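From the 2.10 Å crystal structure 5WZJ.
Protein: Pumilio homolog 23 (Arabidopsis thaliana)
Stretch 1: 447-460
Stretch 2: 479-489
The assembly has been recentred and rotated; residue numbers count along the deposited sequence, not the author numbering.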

# COMPACT_ATOMS: atom_id res chain seq x y z
N TYR A 447 -25.92 11.96 5.85
CA TYR A 447 -25.42 10.59 5.74
C TYR A 447 -26.01 9.70 6.82
O TYR A 447 -26.39 8.56 6.56
CB TYR A 447 -23.89 10.56 5.80
CG TYR A 447 -23.24 11.34 4.69
CD1 TYR A 447 -23.06 12.72 4.81
CD2 TYR A 447 -22.82 10.72 3.51
CE1 TYR A 447 -22.47 13.45 3.81
CE2 TYR A 447 -22.23 11.46 2.48
CZ TYR A 447 -22.05 12.83 2.65
OH TYR A 447 -21.46 13.59 1.66
N ILE A 448 -26.08 10.22 8.06
CA ILE A 448 -26.65 9.46 9.17
C ILE A 448 -28.12 9.16 8.90
O ILE A 448 -28.60 8.03 9.11
CB ILE A 448 -26.47 10.22 10.49
CG1 ILE A 448 -24.99 10.30 10.88
CG2 ILE A 448 -27.26 9.55 11.61
CD1 ILE A 448 -24.69 11.35 11.94
N THR A 449 -28.87 10.17 8.45
CA THR A 449 -30.28 9.95 8.16
C THR A 449 -30.46 8.95 7.02
O THR A 449 -31.28 8.03 7.11
CB THR A 449 -30.97 11.28 7.83
OG1 THR A 449 -31.15 12.03 9.04
CG2 THR A 449 -32.33 11.03 7.18
N SER A 450 -29.66 9.08 5.96
CA SER A 450 -29.79 8.18 4.82
C SER A 450 -29.45 6.75 5.20
O SER A 450 -30.15 5.81 4.80
CB SER A 450 -28.90 8.66 3.67
OG SER A 450 -28.94 7.77 2.56
N LEU A 451 -28.37 6.55 5.96
CA LEU A 451 -27.98 5.20 6.34
C LEU A 451 -29.02 4.57 7.27
O LEU A 451 -29.42 3.42 7.08
CB LEU A 451 -26.61 5.18 7.02
CG LEU A 451 -26.14 3.80 7.51
CD1 LEU A 451 -25.85 2.86 6.34
CD2 LEU A 451 -24.91 3.89 8.41
N THR A 452 -29.45 5.31 8.31
CA THR A 452 -30.39 4.71 9.26
C THR A 452 -31.80 4.60 8.72
O THR A 452 -32.61 3.89 9.32
CB THR A 452 -30.44 5.50 10.58
OG1 THR A 452 -30.86 6.84 10.32
CG2 THR A 452 -29.07 5.50 11.26
N SER A 453 -32.11 5.28 7.61
CA SER A 453 -33.41 5.15 6.94
C SER A 453 -33.50 3.95 6.03
O SER A 453 -34.61 3.56 5.67
CB SER A 453 -33.73 6.39 6.09
OG SER A 453 -33.95 7.51 6.91
N MET A 454 -32.37 3.40 5.58
CA MET A 454 -32.41 2.31 4.61
C MET A 454 -33.22 1.15 5.18
O MET A 454 -33.18 0.86 6.38
CB MET A 454 -30.99 1.84 4.26
CG MET A 454 -30.21 2.79 3.35
SD MET A 454 -28.46 2.33 3.22
CE MET A 454 -28.58 0.63 2.72
N LYS A 455 -33.99 0.50 4.31
CA LYS A 455 -34.86 -0.56 4.79
C LYS A 455 -34.03 -1.78 5.16
O LYS A 455 -32.88 -1.94 4.74
CB LYS A 455 -35.92 -0.91 3.74
CG LYS A 455 -35.35 -1.41 2.42
CD LYS A 455 -36.46 -1.63 1.40
CE LYS A 455 -35.91 -2.03 0.05
NZ LYS A 455 -36.99 -2.27 -0.96
N ALA A 456 -34.64 -2.65 5.97
CA ALA A 456 -33.92 -3.77 6.57
C ALA A 456 -33.18 -4.59 5.54
O ALA A 456 -32.01 -4.95 5.74
CB ALA A 456 -34.90 -4.66 7.36
N GLU A 457 -33.80 -4.87 4.39
CA GLU A 457 -33.14 -5.76 3.44
C GLU A 457 -31.90 -5.10 2.82
O GLU A 457 -30.89 -5.78 2.58
CB GLU A 457 -34.11 -6.22 2.36
CG GLU A 457 -34.70 -5.13 1.52
CD GLU A 457 -35.68 -5.68 0.50
OE1 GLU A 457 -35.21 -6.28 -0.50
OE2 GLU A 457 -36.90 -5.53 0.72
N TYR A 458 -31.95 -3.79 2.57
CA TYR A 458 -30.75 -3.11 2.06
C TYR A 458 -29.65 -3.05 3.12
O TYR A 458 -28.47 -3.23 2.79
CB TYR A 458 -31.10 -1.69 1.60
CG TYR A 458 -31.91 -1.58 0.31
CD1 TYR A 458 -32.17 -2.69 -0.49
CD2 TYR A 458 -32.39 -0.34 -0.12
CE1 TYR A 458 -32.91 -2.57 -1.67
CE2 TYR A 458 -33.11 -0.21 -1.29
CZ TYR A 458 -33.37 -1.32 -2.06
OH TYR A 458 -34.10 -1.17 -3.22
N ILE A 459 -30.01 -2.78 4.38
CA ILE A 459 -29.01 -2.73 5.45
C ILE A 459 -28.38 -4.11 5.66
O ILE A 459 -27.16 -4.21 5.88
CB ILE A 459 -29.64 -2.19 6.75
CG1 ILE A 459 -29.93 -0.69 6.61
CG2 ILE A 459 -28.70 -2.39 7.92
CD1 ILE A 459 -30.50 -0.03 7.89
N THR A 460 -29.17 -5.18 5.61
CA THR A 460 -28.57 -6.51 5.77
C THR A 460 -27.70 -6.86 4.58
O THR A 460 -26.61 -7.43 4.74
CB THR A 460 -29.65 -7.58 5.98
OG1 THR A 460 -30.44 -7.69 4.80
CG2 THR A 460 -30.54 -7.23 7.14
N ASP A 479 -19.90 9.41 16.27
CA ASP A 479 -20.67 10.01 17.35
C ASP A 479 -22.11 10.34 16.92
O ASP A 479 -22.71 11.29 17.43
CB ASP A 479 -19.96 11.24 17.92
CG ASP A 479 -19.97 12.43 16.99
OD1 ASP A 479 -20.16 12.24 15.78
OD2 ASP A 479 -19.77 13.57 17.47
N ALA A 480 -22.68 9.56 16.00
CA ALA A 480 -24.13 9.59 15.82
C ALA A 480 -24.81 9.21 17.14
O ALA A 480 -24.22 8.58 18.01
CB ALA A 480 -24.55 8.64 14.70
N ALA A 481 -26.09 9.57 17.26
CA ALA A 481 -26.81 9.29 18.50
C ALA A 481 -27.02 7.79 18.68
O ALA A 481 -27.17 7.03 17.72
CB ALA A 481 -28.16 10.01 18.53
N THR A 482 -27.06 7.36 19.95
CA THR A 482 -27.21 5.94 20.24
C THR A 482 -28.56 5.42 19.75
O THR A 482 -28.66 4.26 19.31
CB THR A 482 -27.07 5.68 21.75
OG1 THR A 482 -27.95 6.55 22.45
CG2 THR A 482 -25.65 5.97 22.21
N LYS A 483 -29.61 6.25 19.79
CA LYS A 483 -30.89 5.81 19.25
C LYS A 483 -30.81 5.55 17.75
O LYS A 483 -31.47 4.64 17.23
CB LYS A 483 -31.97 6.86 19.59
CG LYS A 483 -32.13 7.96 18.54
CD LYS A 483 -32.68 9.26 19.09
CE LYS A 483 -34.03 9.07 19.76
NZ LYS A 483 -34.47 10.34 20.41
N GLN A 484 -29.99 6.34 17.03
CA GLN A 484 -29.82 6.14 15.60
C GLN A 484 -29.07 4.84 15.32
O GLN A 484 -29.43 4.09 14.40
CB GLN A 484 -29.09 7.35 15.00
CG GLN A 484 -29.94 8.65 15.06
CD GLN A 484 -29.20 9.91 14.61
OE1 GLN A 484 -28.03 10.11 14.96
NE2 GLN A 484 -29.87 10.77 13.84
N LYS A 485 -28.03 4.56 16.11
CA LYS A 485 -27.33 3.29 16.00
C LYS A 485 -28.27 2.13 16.31
O LYS A 485 -28.30 1.14 15.58
CB LYS A 485 -26.13 3.26 16.96
CG LYS A 485 -25.14 4.41 16.73
CD LYS A 485 -23.87 4.27 17.57
CE LYS A 485 -22.90 5.41 17.26
NZ LYS A 485 -21.73 5.42 18.18
N ARG A 486 -29.03 2.24 17.41
CA ARG A 486 -29.97 1.19 17.78
C ARG A 486 -30.99 0.93 16.67
O ARG A 486 -31.31 -0.22 16.36
CB ARG A 486 -30.68 1.58 19.09
CG ARG A 486 -31.77 0.60 19.56
CD ARG A 486 -32.31 0.92 20.99
NE ARG A 486 -33.15 2.12 21.06
CZ ARG A 486 -32.79 3.27 21.64
NH1 ARG A 486 -31.59 3.40 22.21
NH2 ARG A 486 -33.63 4.31 21.66
N ARG A 487 -31.49 1.99 16.04
CA ARG A 487 -32.45 1.80 14.96
C ARG A 487 -31.87 0.93 13.85
O ARG A 487 -32.56 0.06 13.31
CB ARG A 487 -32.89 3.16 14.41
CG ARG A 487 -33.81 3.03 13.17
CD ARG A 487 -34.10 4.37 12.53
NE ARG A 487 -35.02 4.22 11.41
CZ ARG A 487 -35.27 5.17 10.52
NH1 ARG A 487 -34.67 6.34 10.62
NH2 ARG A 487 -36.14 4.93 9.53
N LEU A 488 -30.61 1.17 13.48
CA LEU A 488 -30.00 0.36 12.42
C LEU A 488 -29.77 -1.07 12.89
O LEU A 488 -30.06 -2.02 12.16
CB LEU A 488 -28.67 0.99 11.97
CG LEU A 488 -27.95 0.24 10.83
CD1 LEU A 488 -27.29 1.19 9.86
CD2 LEU A 488 -26.91 -0.75 11.37
N ILE A 489 -29.24 -1.24 14.10
CA ILE A 489 -28.96 -2.58 14.61
C ILE A 489 -30.23 -3.42 14.63
O ILE A 489 -30.22 -4.60 14.25
CB ILE A 489 -28.32 -2.48 16.00
CG1 ILE A 489 -26.91 -1.87 15.89
CG2 ILE A 489 -28.25 -3.87 16.67
CD1 ILE A 489 -26.24 -1.58 17.24
O HOH W 1 -29.84 12.60 11.56
O HOH W 2 -32.76 7.64 12.35
O HOH W 3 -36.78 7.29 7.66

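Neighbouring helices in a repeat protein can pack without a single direct hydrogen bond between them, relying on apolar contact inside and water at the margin. This pair from Pumilio homolog 23 illustrates the principle. Helix 447-453 and helix 482-489 run at 28° to each other, with axes 9.4 Å apart at their closest, and the two stretches bury 470 Å² between them.

Contact begins just before helix 482-489, where the methyl of Ala480 points toward stretch 1 and Ala480 CB lies 3.9 Å from Ile448 CD1. Ala481 follows at the N-cap position. Ala481 N donates to Gln484 OE1 (3.1 Å), and with chi1 m and chi2 t the Gln484 side chain reaches back to the start of its own helix. The same placement puts Gln484 OE1 3.5 Å from Ile448 CG2, while Gln484 NE2 reaches stretch 1 through a water, weakly bound to it, that also bonds Thr449 OG1. One turn after Ile448 on stretch 1, Thr452 sets its methyl against the backbone of stretch 2, Thr452 CG2 lying 3.5 Å from Gln484 O. The hydroxyl is turned to its own helix, where Thr452 OG1 donates to Ile448 O (2.8 Å), an arrangement that suits a threonine at a buried position.

Arg487, extended with chi1 to chi3 all t, lays one guanidinium face over Thr452 O and Ser453 CA. Thr452 O lies 3.2 Å from Arg487 NE and 3.5 Å from Arg487 NH1, but the angles are too poor for hydrogen bonds. Instead, one water links Arg487 NH1 to Thr452 OG1 and another links Arg487 NH2 to Ser453 OG, each accepting from the arginine and donating to the hydroxyl.

Leu488 completes the apolar side. Its CA-to-CB bond points sideways, but the end of the side chain comes nearer, and a branched chain with no polar group to satisfy suits this buried place: Leu488 CD1 meets Leu451 CG at 3.7 Å, and Leu488 CG meets Ile459 CD1 at 3.9 Å, joining both helices of stretch 1 in one buried cluster.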